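Local coordinates for protein papillomavirus transcription factor E2 (Human papillomavirus type 18, PDB 1QQH) that probably regulates viral transcription as the papillomavirus E2 factor, this fragment being part of its N-terminal activation domain, and as in related E2 proteins probably supports viral DNA replication, at residues 8-13 with 35-40; 69-74 with 137-142. The protein carries 1 engineered substitution. All blocks are in the same frame, centred on the assembly; numbering follows the deposited sequence.

Contact 1: residues 8-13 with 35-40; sequences IELQMA and ELWNTE
Trp37 reaches from the C-terminal residue of the one-turn helix 34-37 to the long helix 3-19 and meets Leu10, Ala13 and Glu9 there. The principal interaction is CH-pi: Leu10 CD1 lies over one face of the indole, 3.8 Å from the centroid of the five-membered ring and 27° off its normal. The methyl sits toward the rim, nearest Trp37 CD2 at 3.5 Å, and the two side chains run past each other in opposite directions. With chi1 at 173°, CG of Trp37 turns away from its own amide nitrogen, sending the indole toward helix 3-19; the closest CA atoms, those of Leu10 and Trp37, are still 7.1 Å apart. Plain apolar packing adds Ala13, one helical turn on from Glu9, whose CB meets the benzo end of the indole obliquely, 3.5 Å from Trp37 CH2. Glu9 touches with its aliphatic part, CG lying near the ring plane at the edge, 4.1 Å from Trp37 CZ2, while its extended chain crosses the indole at about a right angle. Within 35-40, Thr39 OG1 donates to Glu35 O (2.7 Å) where the chain leaves the helix. Phe45 of strand 45-56 touches Trp37, Leu10 and Ala13, and Leu10 also packs on Gln11 of the second subunit. The arrangement is a buried helix-helix contact centred on one tryptophan, within the helical part of the E2 activation domain.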
# COMPACT_ATOMS: atom_id res chain seq x y z
N ILE A 8 9.86 -2.82 9.83
CA ILE A 8 9.09 -3.78 10.60
C ILE A 8 7.89 -3.13 11.29
O ILE A 8 6.78 -3.68 11.29
CB ILE A 8 9.96 -4.45 11.68
CG1 ILE A 8 11.31 -4.87 11.09
CG2 ILE A 8 9.24 -5.67 12.25
CD1 ILE A 8 11.22 -5.88 9.96
N GLU A 9 8.11 -1.97 11.88
CA GLU A 9 7.06 -1.24 12.57
C GLU A 9 5.97 -0.86 11.57
O GLU A 9 4.78 -1.06 11.80
CB GLU A 9 7.64 0.02 13.22
CG GLU A 9 6.68 0.78 14.12
CD GLU A 9 7.39 1.83 14.96
OE1 GLU A 9 6.71 2.49 15.79
OE2 GLU A 9 8.62 2.01 14.80
N LEU A 10 6.41 -0.32 10.44
CA LEU A 10 5.50 0.09 9.38
C LEU A 10 4.66 -1.09 8.90
O LEU A 10 3.45 -0.98 8.72
CB LEU A 10 6.30 0.68 8.21
CG LEU A 10 5.51 1.07 6.96
CD1 LEU A 10 4.42 2.05 7.34
CD2 LEU A 10 6.45 1.66 5.92
N GLN A 11 5.31 -2.23 8.71
CA GLN A 11 4.62 -3.42 8.25
C GLN A 11 3.52 -3.85 9.21
O GLN A 11 2.40 -4.16 8.80
CB GLN A 11 5.60 -4.57 8.07
CG GLN A 11 5.16 -5.53 6.99
CD GLN A 11 5.24 -4.89 5.62
OE1 GLN A 11 6.32 -4.55 5.15
NE2 GLN A 11 4.08 -4.71 4.98
N MET A 12 3.84 -3.88 10.50
CA MET A 12 2.84 -4.25 11.49
C MET A 12 1.69 -3.26 11.47
O MET A 12 0.52 -3.66 11.52
CB MET A 12 3.46 -4.32 12.89
CG MET A 12 4.35 -5.55 13.10
SD MET A 12 3.55 -7.10 12.55
CE MET A 12 2.28 -7.32 13.86
N ALA A 13 2.01 -1.98 11.37
CA ALA A 13 0.99 -0.94 11.32
C ALA A 13 0.06 -1.20 10.14
O ALA A 13 -1.16 -1.15 10.27
CB ALA A 13 1.63 0.43 11.19
N GLU A 35 8.98 6.85 4.02
CA GLU A 35 9.27 8.27 4.12
C GLU A 35 8.16 9.04 4.82
O GLU A 35 8.42 9.82 5.74
CB GLU A 35 9.49 8.88 2.73
CG GLU A 35 10.86 8.62 2.13
CD GLU A 35 12.00 9.15 2.99
OE1 GLU A 35 11.83 10.21 3.65
OE2 GLU A 35 13.07 8.50 3.00
N LEU A 36 6.93 8.81 4.39
CA LEU A 36 5.77 9.47 4.98
C LEU A 36 5.51 8.96 6.39
O LEU A 36 5.15 9.72 7.28
CB LEU A 36 4.54 9.25 4.10
CG LEU A 36 3.27 9.97 4.57
CD1 LEU A 36 3.54 11.46 4.67
CD2 LEU A 36 2.13 9.69 3.60
N TRP A 37 5.69 7.66 6.58
CA TRP A 37 5.49 7.02 7.87
C TRP A 37 6.35 7.72 8.92
O TRP A 37 5.90 7.95 10.04
CB TRP A 37 5.85 5.54 7.77
CG TRP A 37 5.84 4.79 9.07
CD1 TRP A 37 6.92 4.27 9.74
CD2 TRP A 37 4.69 4.49 9.88
NE1 TRP A 37 6.52 3.67 10.90
CE2 TRP A 37 5.16 3.79 11.02
CE3 TRP A 37 3.32 4.75 9.76
CZ2 TRP A 37 4.29 3.34 12.03
CZ3 TRP A 37 2.46 4.31 10.76
CH2 TRP A 37 2.96 3.61 11.88
N ASN A 38 7.58 8.06 8.55
CA ASN A 38 8.48 8.72 9.48
C ASN A 38 8.32 10.23 9.53
O ASN A 38 9.10 10.93 10.17
CB ASN A 38 9.93 8.38 9.15
CG ASN A 38 10.25 6.92 9.43
OD1 ASN A 38 10.05 6.45 10.55
ND2 ASN A 38 10.73 6.21 8.41
N THR A 39 7.30 10.75 8.86
CA THR A 39 7.05 12.18 8.86
C THR A 39 6.00 12.48 9.92
O THR A 39 5.13 11.65 10.19
CB THR A 39 6.53 12.65 7.49
OG1 THR A 39 7.45 12.25 6.47
CG2 THR A 39 6.38 14.16 7.47
N GLU A 40 6.10 13.66 10.53
CA GLU A 40 5.16 14.07 11.56
C GLU A 40 3.74 14.25 11.03
O GLU A 40 3.55 14.80 9.95
CB GLU A 40 5.63 15.37 12.20
CG GLU A 40 6.82 15.20 13.12
CD GLU A 40 6.46 14.49 14.40
OE1 GLU A 40 5.47 13.74 14.41
OE2 GLU A 40 7.19 14.68 15.41

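Contact 2: residues 69-74 with 137-142; sequences WDSVYY and STSDDT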
# COMPACT_ATOMS: atom_id res chain seq x y z
N TRP A 69 -2.64 17.61 7.56
CA TRP A 69 -3.30 16.48 6.93
C TRP A 69 -4.82 16.45 7.13
O TRP A 69 -5.31 16.52 8.25
CB TRP A 69 -2.68 15.19 7.46
CG TRP A 69 -1.18 15.18 7.29
CD1 TRP A 69 -0.24 15.45 8.25
CD2 TRP A 69 -0.46 14.91 6.09
NE1 TRP A 69 1.02 15.37 7.71
CE2 TRP A 69 0.91 15.04 6.38
CE3 TRP A 69 -0.84 14.57 4.78
CZ2 TRP A 69 1.91 14.85 5.43
CZ3 TRP A 69 0.15 14.38 3.82
CH2 TRP A 69 1.51 14.52 4.15
N ASP A 70 -5.57 16.37 6.03
CA ASP A 70 -7.03 16.33 6.12
C ASP A 70 -7.47 15.18 7.02
O ASP A 70 -8.43 15.31 7.77
CB ASP A 70 -7.68 16.16 4.75
CG ASP A 70 -7.74 17.45 3.95
OD1 ASP A 70 -7.61 18.54 4.54
OD2 ASP A 70 -7.93 17.38 2.72
N SER A 71 -6.76 14.07 6.93
CA SER A 71 -7.10 12.91 7.73
C SER A 71 -5.89 12.30 8.39
O SER A 71 -4.91 11.98 7.73
CB SER A 71 -7.78 11.86 6.86
OG SER A 71 -8.93 12.40 6.23
N VAL A 72 -5.96 12.13 9.71
CA VAL A 72 -4.87 11.54 10.47
C VAL A 72 -5.37 10.22 11.05
O VAL A 72 -6.43 10.18 11.69
CB VAL A 72 -4.42 12.46 11.61
CG1 VAL A 72 -3.40 11.74 12.49
CG2 VAL A 72 -3.84 13.74 11.04
N TYR A 73 -4.60 9.16 10.83
CA TYR A 73 -4.95 7.84 11.33
C TYR A 73 -3.98 7.43 12.42
O TYR A 73 -2.79 7.20 12.16
CB TYR A 73 -4.92 6.80 10.20
CG TYR A 73 -5.83 7.12 9.04
CD1 TYR A 73 -5.62 8.25 8.25
CD2 TYR A 73 -6.93 6.32 8.74
CE1 TYR A 73 -6.48 8.57 7.19
CE2 TYR A 73 -7.80 6.63 7.70
CZ TYR A 73 -7.57 7.75 6.93
OH TYR A 73 -8.42 8.08 5.90
N TYR A 74 -4.48 7.37 13.64
CA TYR A 74 -3.66 6.98 14.77
C TYR A 74 -4.23 5.71 15.37
O TYR A 74 -5.38 5.36 15.11
CB TYR A 74 -3.64 8.10 15.82
CG TYR A 74 -4.98 8.39 16.45
CD1 TYR A 74 -5.36 7.75 17.63
CD2 TYR A 74 -5.86 9.31 15.88
CE1 TYR A 74 -6.58 8.03 18.24
CE2 TYR A 74 -7.10 9.60 16.48
CZ TYR A 74 -7.44 8.96 17.67
OH TYR A 74 -8.63 9.25 18.30
N SER A 137 -10.10 19.97 8.90
CA SER A 137 -10.91 19.30 7.92
C SER A 137 -12.14 18.79 8.68
O SER A 137 -12.19 18.88 9.91
CB SER A 137 -10.15 18.11 7.33
OG SER A 137 -10.95 17.39 6.41
N THR A 138 -13.12 18.28 7.96
CA THR A 138 -14.33 17.76 8.58
C THR A 138 -14.18 16.26 8.89
O THR A 138 -15.06 15.65 9.48
CB THR A 138 -15.55 17.98 7.67
OG1 THR A 138 -15.29 17.41 6.39
CG2 THR A 138 -15.81 19.46 7.50
N SER A 139 -13.05 15.68 8.49
CA SER A 139 -12.77 14.27 8.71
C SER A 139 -13.01 13.79 10.14
O SER A 139 -12.61 14.46 11.11
CB SER A 139 -11.31 13.94 8.34
OG SER A 139 -11.07 14.10 6.96
N ASP A 140 -13.66 12.63 10.27
CA ASP A 140 -13.92 12.02 11.57
C ASP A 140 -13.79 10.51 11.42
O ASP A 140 -13.32 10.03 10.38
CB ASP A 140 -15.31 12.42 12.09
CG ASP A 140 -16.45 11.88 11.24
OD1 ASP A 140 -16.18 11.25 10.19
OD2 ASP A 140 -17.63 12.10 11.62
N ASP A 141 -14.17 9.74 12.44
CA ASP A 141 -14.06 8.28 12.38
C ASP A 141 -14.73 7.64 11.16
O ASP A 141 -14.44 6.49 10.83
CB ASP A 141 -14.62 7.64 13.65
CG ASP A 141 -13.70 7.79 14.84
OD1 ASP A 141 -12.46 7.72 14.66
OD2 ASP A 141 -14.21 7.97 15.97
N THR A 142 -15.62 8.38 10.50
CA THR A 142 -16.32 7.87 9.33
C THR A 142 -15.36 7.51 8.20
O THR A 142 -14.40 8.24 7.94
CB THR A 142 -17.33 8.91 8.79
OG1 THR A 142 -18.31 9.20 9.79
CG2 THR A 142 -18.03 8.38 7.54
O HOH W 1 -7.14 18.95 8.82
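Ser71 and Ser139 join hydroxyl to hydroxyl, Ser71 OG lying 2.8 Å from Ser139 OG in a hydrogen bond that either could donate. CB of Ser139 points at the strand, and a chi1 of -66° sets its OG near both Ser71 OG and Asp70 O, the latter 3.0 Å from Ser139 OG. Asp70 O also lies 3.3 Å from Ser137 CB. The Asp70 side chain adds a looser touch, OD1 lying 3.8 Å from Ser137 CB. In the next shell, Ser137 OG makes a weak hydrogen bond to Ser139 OG at 3.3 Å, and a water accepts from Ser137 N (3.1 Å) and lies 3.1 Å from Trp69 O, one of several acceptors competing for its protons. Farther along the loop, Asp140 OD1 accepts from the backbone N of Thr142 in an Asx turn, met from above the carboxylate plane. On the strand side, Asp70 and Ser71 form a classic beta bulge opposite Lys47, where the chain turns a corner; Asp141 OD1 accepts from the backbone N of Lys83, and Asp141 O bonds Tyr22 OH. Between the two segments, neutral hydroxyls able to exchange donor and acceptor roles join loop to strand, a link that does not depend on charge.

Contact 1 is buried and apolar, uniting two helices through an indole; contact 2 is partly buried and polar, laying a loop without regular structure beside a strand of the antiparallel sheet. Their centres are 18 Å apart and they follow one another along the chain, yet they touch: Leu36 CD1 packs 3.7 Å from Trp69 CH2, and Glu40 O receives a weak hydrogen bond from Trp69 NE1. Strand 45-56 is common to both, Phe45 packing on contact 1 and on Tyr73 of 69-74. The second subunit reaches the helical contact through 8-13, whereas no other chain of the assembly touches the segments of contact 2.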